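Local coordinates for probable sulfate-binding lipoprotein SubI (Mycobacterium tuberculosis, PDB 6DDN), which probably binds sulfate outside the cell membrane and hands it on for uptake, at residues P215-G218 with R219-T222; E112-I115 with A116-V119. One frame throughout, in Å; residues are numbered along the deposited sequence.

Interaction 1. Residues P215-G218 with R219-T222; sequences PGSG and REAT. With SO4 (sulfate ion), chain C.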
ATOM      1  N   PRO A 215      12.398  -0.329 -10.182  1.00 57.73           N
ATOM      2  CA  PRO A 215      11.370  -1.335 -10.470  1.00 55.18           C
ATOM      3  C   PRO A 215       9.988  -0.704 -10.570  1.00 53.35           C
ATOM      4  O   PRO A 215       9.707   0.352 -10.001  1.00 51.80           O
ATOM      5  CB  PRO A 215      11.462  -2.294  -9.277  1.00 54.00           C
ATOM      6  CG  PRO A 215      12.064  -1.482  -8.187  1.00 56.33           C
ATOM      7  CD  PRO A 215      13.008  -0.529  -8.856  1.00 58.89           C
ATOM      8  N   GLY A 216       9.112  -1.385 -11.315  1.00 52.80           N
ATOM      9  CA  GLY A 216       7.811  -0.818 -11.623  1.00 50.82           C
ATOM     10  C   GLY A 216       6.826  -0.831 -10.475  1.00 50.55           C
ATOM     11  O   GLY A 216       5.949   0.035 -10.405  1.00 47.95           O
ATOM     12  N   SER A 217       6.945  -1.794  -9.564  1.00 50.38           N
ATOM     13  CA  SER A 217       5.976  -1.930  -8.488  1.00 44.87           C
ATOM     14  C   SER A 217       6.676  -2.426  -7.231  1.00 45.76           C
ATOM     15  O   SER A 217       7.818  -2.890  -7.268  1.00 48.44           O
ATOM     16  CB  SER A 217       4.835  -2.874  -8.884  1.00 41.36           C
ATOM     17  OG  SER A 217       5.305  -4.198  -9.076  1.00 42.86           O
ATOM     18  N   GLY A 218       5.966  -2.316  -6.105  1.00 44.17           N
ATOM     19  CA  GLY A 218       6.511  -2.809  -4.849  1.00 39.70           C
ATOM     20  C   GLY A 218       6.800  -4.297  -4.887  1.00 47.46           C
ATOM     21  O   GLY A 218       7.776  -4.765  -4.298  1.00 57.36           O
ATOM     22  N   ARG A 219       5.956  -5.059  -5.586  1.00 53.00           N
ATOM     23  CA  ARG A 219       6.207  -6.487  -5.742  1.00 50.78           C
ATOM     24  C   ARG A 219       7.468  -6.732  -6.561  1.00 53.74           C
ATOM     25  O   ARG A 219       8.310  -7.560  -6.194  1.00 51.14           O
ATOM     26  CB  ARG A 219       5.000  -7.166  -6.389  1.00 48.05           C
ATOM     27  CG  ARG A 219       5.224  -8.627  -6.757  1.00 48.17           C
ATOM     28  CD  ARG A 219       5.657  -9.463  -5.556  1.00 48.82           C
ATOM     29  NE  ARG A 219       4.961  -9.074  -4.330  1.00 50.79           N
ATOM     30  CZ  ARG A 219       3.766  -9.530  -3.972  1.00 44.00           C
ATOM     31  NH1 ARG A 219       3.127 -10.397  -4.747  1.00 41.79           N
ATOM     32  NH2 ARG A 219       3.208  -9.116  -2.842  1.00 37.93           N
ATOM     33  N   GLU A 220       7.613  -6.016  -7.680  1.00 53.48           N
ATOM     34  CA  GLU A 220       8.842  -6.114  -8.460  1.00 56.98           C
ATOM     35  C   GLU A 220      10.050  -5.663  -7.650  1.00 57.13           C
ATOM     36  O   GLU A 220      11.150  -6.203  -7.823  1.00 57.54           O
ATOM     37  CB  GLU A 220       8.722  -5.289  -9.741  1.00 59.84           C
ATOM     38  CG  GLU A 220       7.701  -5.821 -10.735  1.00 63.49           C
ATOM     39  CD  GLU A 220       7.604  -4.964 -11.983  1.00 76.53           C
ATOM     40  OE1 GLU A 220       8.350  -3.966 -12.075  1.00 83.07           O
ATOM     41  OE2 GLU A 220       6.784  -5.285 -12.870  1.00 79.59           O
ATOM     42  N   ALA A 221       9.869  -4.685  -6.762  1.00 55.55           N
ATOM     43  CA  ALA A 221      10.961  -4.271  -5.888  1.00 55.63           C
ATOM     44  C   ALA A 221      11.312  -5.367  -4.890  1.00 54.23           C
ATOM     45  O   ALA A 221      12.492  -5.574  -4.577  1.00 51.52           O
ATOM     46  CB  ALA A 221      10.589  -2.980  -5.161  1.00 56.28           C
ATOM     47  N   THR A 222      10.301  -6.078  -4.379  1.00 51.07           N
ATOM     48  CA  THR A 222      10.559  -7.190  -3.470  1.00 49.03           C
ATOM     49  C   THR A 222      11.306  -8.313  -4.177  1.00 52.57           C
ATOM     50  O   THR A 222      12.200  -8.938  -3.593  1.00 53.00           O
ATOM     51  CB  THR A 222       9.244  -7.719  -2.891  1.00 47.38           C
ATOM     52  OG1 THR A 222       8.434  -6.624  -2.449  1.00 53.06           O
ATOM     53  CG2 THR A 222       9.515  -8.655  -1.721  1.00 43.01           C
TER
HETATM   54  S   SO4 C 401       2.380  -0.821  -5.849  1.00 49.61           S
HETATM   55  O1  SO4 C 401       1.350  -1.368  -6.728  1.00 48.23           O
HETATM   56  O2  SO4 C 401       2.474  -1.644  -4.646  1.00 48.53           O
HETATM   57  O3  SO4 C 401       3.669  -0.820  -6.534  1.00 48.17           O
HETATM   58  O4  SO4 C 401       2.027   0.547  -5.485  1.00 48.78           O

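Interaction 2. Residues E112-I115 with A116-V119; sequences EPDI and ARLV. With SO4 (sulfate ion), chain E.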
ATOM      1  N   GLU A 112      -4.747   6.836  -2.805  1.00 56.71           N
ATOM      2  CA  GLU A 112      -6.004   7.458  -3.214  1.00 57.72           C
ATOM      3  C   GLU A 112      -5.953   8.116  -4.591  1.00 60.51           C
ATOM      4  O   GLU A 112      -6.957   8.021  -5.319  1.00 61.13           O
ATOM      5  CB  GLU A 112      -6.443   8.472  -2.148  1.00 61.45           C
ATOM      6  CG  GLU A 112      -7.737   9.212  -2.473  1.00 64.72           C
ATOM      7  CD  GLU A 112      -7.502  10.498  -3.242  1.00 67.17           C
ATOM      8  OE1 GLU A 112      -8.456  10.995  -3.875  1.00 70.57           O
ATOM      9  OE2 GLU A 112      -6.362  11.006  -3.218  1.00 68.72           O
ATOM     10  N   PRO A 113      -4.874   8.806  -5.000  1.00 60.71           N
ATOM     11  CA  PRO A 113      -4.837   9.357  -6.369  1.00 61.25           C
ATOM     12  C   PRO A 113      -5.209   8.359  -7.451  1.00 59.40           C
ATOM     13  O   PRO A 113      -5.849   8.735  -8.442  1.00 62.28           O
ATOM     14  CB  PRO A 113      -3.383   9.813  -6.513  1.00 63.10           C
ATOM     15  CG  PRO A 113      -2.963  10.144  -5.138  1.00 64.71           C
ATOM     16  CD  PRO A 113      -3.737   9.287  -4.191  1.00 62.28           C
ATOM     17  N   ASP A 114      -4.827   7.092  -7.287  1.00 55.99           N
ATOM     18  CA  ASP A 114      -5.172   6.078  -8.274  1.00 54.76           C
ATOM     19  C   ASP A 114      -6.665   5.776  -8.289  1.00 56.85           C
ATOM     20  O   ASP A 114      -7.153   5.170  -9.249  1.00 55.72           O
ATOM     21  CB  ASP A 114      -4.366   4.806  -8.014  1.00 50.87           C
ATOM     22  CG  ASP A 114      -2.881   5.003  -8.252  1.00 52.16           C
ATOM     23  OD1 ASP A 114      -2.524   5.792  -9.152  1.00 54.24           O
ATOM     24  OD2 ASP A 114      -2.071   4.374  -7.541  1.00 51.66           O
ATOM     25  N   ILE A 115      -7.395   6.179  -7.251  1.00 53.24           N
ATOM     26  CA  ILE A 115      -8.853   6.139  -7.293  1.00 54.75           C
ATOM     27  C   ILE A 115      -9.413   7.410  -7.916  1.00 62.27           C
ATOM     28  O   ILE A 115     -10.376   7.360  -8.684  1.00 65.24           O
ATOM     29  CB  ILE A 115      -9.425   5.910  -5.878  1.00 53.95           C
ATOM     30  CG1 ILE A 115      -8.921   4.587  -5.300  1.00 52.02           C
ATOM     31  CG2 ILE A 115     -10.940   5.918  -5.910  1.00 55.35           C
ATOM     32  CD1 ILE A 115      -9.414   3.366  -6.044  1.00 49.30           C
ATOM     33  N   ALA A 116      -8.802   8.558  -7.605  1.00 50.24           N
ATOM     34  CA  ALA A 116      -9.270   9.828  -8.148  1.00 52.25           C
ATOM     35  C   ALA A 116      -9.178   9.865  -9.667  1.00 55.34           C
ATOM     36  O   ALA A 116     -10.029  10.481 -10.321  1.00 59.59           O
ATOM     37  CB  ALA A 116      -8.474  10.982  -7.538  1.00 51.93           C
ATOM     38  N   ARG A 117      -8.156   9.229 -10.246  1.00 51.99           N
ATOM     39  CA  ARG A 117      -8.070   9.158 -11.702  1.00 54.47           C
ATOM     40  C   ARG A 117      -9.303   8.482 -12.287  1.00 57.76           C
ATOM     41  O   ARG A 117      -9.841   8.931 -13.305  1.00 66.97           O
ATOM     42  CB  ARG A 117      -6.801   8.417 -12.125  1.00 52.96           C
ATOM     43  CG  ARG A 117      -6.695   8.204 -13.632  1.00 59.36           C
ATOM     44  CD  ARG A 117      -5.551   7.273 -14.009  1.00 61.71           C
ATOM     45  NE  ARG A 117      -4.243   7.875 -13.772  1.00 63.69           N
ATOM     46  CZ  ARG A 117      -3.482   7.614 -12.713  1.00 65.06           C
ATOM     47  NH1 ARG A 117      -2.305   8.207 -12.577  1.00 67.85           N
ATOM     48  NH2 ARG A 117      -3.898   6.757 -11.789  1.00 61.91           N
ATOM     49  N   LEU A 118      -9.770   7.407 -11.648  1.00 54.53           N
ATOM     50  CA  LEU A 118     -10.972   6.730 -12.123  1.00 55.38           C
ATOM     51  C   LEU A 118     -12.219   7.573 -11.899  1.00 56.94           C
ATOM     52  O   LEU A 118     -13.164   7.501 -12.693  1.00 62.00           O
ATOM     53  CB  LEU A 118     -11.117   5.375 -11.436  1.00 53.46           C
ATOM     54  CG  LEU A 118      -9.971   4.400 -11.687  1.00 54.10           C
ATOM     55  CD1 LEU A 118     -10.424   3.001 -11.369  1.00 49.20           C
ATOM     56  CD2 LEU A 118      -9.498   4.487 -13.125  1.00 60.96           C
ATOM     57  N   VAL A 119     -12.248   8.365 -10.826  1.00 52.09           N
ATOM     58  CA  VAL A 119     -13.370   9.271 -10.610  1.00 56.77           C
ATOM     59  C   VAL A 119     -13.386  10.351 -11.685  1.00 61.37           C
ATOM     60  O   VAL A 119     -14.436  10.667 -12.257  1.00 63.28           O
ATOM     61  CB  VAL A 119     -13.306   9.880  -9.198  1.00 51.87           C
ATOM     62  CG1 VAL A 119     -14.543  10.718  -8.929  1.00 54.77           C
ATOM     63  CG2 VAL A 119     -13.172   8.788  -8.155  1.00 48.75           C
TER
HETATM   64  S   SO4 E 403      -1.872   9.845 -15.977  1.00 96.07           S
HETATM   65  O1  SO4 E 403      -2.969   9.247 -16.732  1.00 95.22           O
HETATM   66  O2  SO4 E 403      -0.829   8.847 -15.758  1.00 94.43           O
HETATM   67  O3  SO4 E 403      -1.316  10.967 -16.727  1.00 99.57           O
HETATM   68  O4  SO4 E 403      -2.368  10.324 -14.691  1.00 96.29           O

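Interaction 1. Residues P215-G218 with R219-T222
Ser217 and Glu220 meet at the N-terminal cap of helix 218-227, in the wall of a sulfate site. Ser217 is the N-cap. Its OG accepts from Glu220 N at 3.3 Å, in a nearly straight bond (169°). A chi1 of 65° sets OG between the backbone N and the carbonyl carbon, facing the N-H of Glu220. Glu220 returns the grip one residue earlier than a classic capping box would. Its carboxylate reaches back along an extended chain, and OE1 takes Gly216 N at 2.8 Å, met nearly along its C-O axis. This bond is short but bent at the donor. The carboxylate thus holds the backbone entering the cap. Main-chain bonds carry the turn onward, with Ala221 N donating to Ser217 O at 2.8 Å and Thr222 N to Gly218 O at 2.8 Å. Pro215 CG rests on Ala221 CB at 3.7 Å. Arg219 turns its end away from the cap and forms a salt bridge with Glu239. Gly218 N donates to sulfate O3 at 2.8 Å (162°). Ala60 N, Ser175 OG, Ser177 N and Tyr236 OH also bind this sulfate. The ion probably comes from the crystallisation liquor, but its place is consistent with the family's ligand pocket. An anion held by main-chain N-H groups, two of them at the starts of helices 177-190 and 218-227, and by hydroxyls is typical of periplasmic sulfate-binding proteins.

Interaction 2. Residues E112-I115 with A116-V119
Asp114 and Arg117 form an i to i+3 salt bridge on one side of helix 113-120, beside a bound sulfate. The two side chains run side by side and point the same way. Arg117 NH2 donates to Asp114 OD1 at 3.1 Å in a fairly straight bond (165°). The carboxylate oxygen lies at the edge of the guanidinium, in its plane, and is met on its anti side, somewhat out of the carboxylate plane. The two flat groups are nearly coplanar. Arg117 leaves the helix with CG anti to its own N. It then bends at chi3 (-69°), which swings the guanidinium back over the preceding turn toward Asp114. The other edge of the group, NE and NH1, holds one oxygen of the sulfate: NE reaches O4 at 3.2 Å and NH1 reaches the same O4 at 3.0 Å. Arg96 NE, from helix 91-99, binds this sulfate as well. The ion probably comes from the crystallisation liquor. Asp114 has a second partner, since its OD2 bonds to Ser91 OG. The carboxylate is therefore fixed at both oxygens and joins Arg117 to helix 91-99. The negative aspartate and the sulfate would together be expected to stabilise the positive arginine. Ordinary helical bonds support the turn: Ala116 N donates to Glu112 O, and Arg117 N to Pro113 O. Glu112 O also accepts from Ile115 N, so two donors share this one carbonyl. Glu112 bends at chi2, which brings OE1 to 3.7 Å from Ala116 CB. Ile115 faces inward, to Phe109, Trp128 and strand 106-108. One turn on, Val119 N bonds to Ile115 O at 3.0 Å, and Val119 CG2 lies 3.2 Å from that same oxygen.

From the N terminus, residues 112-119 come first and residues 215-222 follow. Each contact is made within one unbroken stretch and closes no more than a helical turn. The two are in series, neither nested nor crossed. Their centres are about 21 Å apart and their nearest atoms about 10 Å, without touching. Interaction 2 fastens helix 113-120 to helix 91-99, strand 106-108 and helix 328-331. Interaction 1 joins the start of helix 218-227 to strand 232-236 and to the loop residues Ser171 and Ser174. Ser217 touches Ala90, just before helix 91-99, so both contacts border that region of the chain.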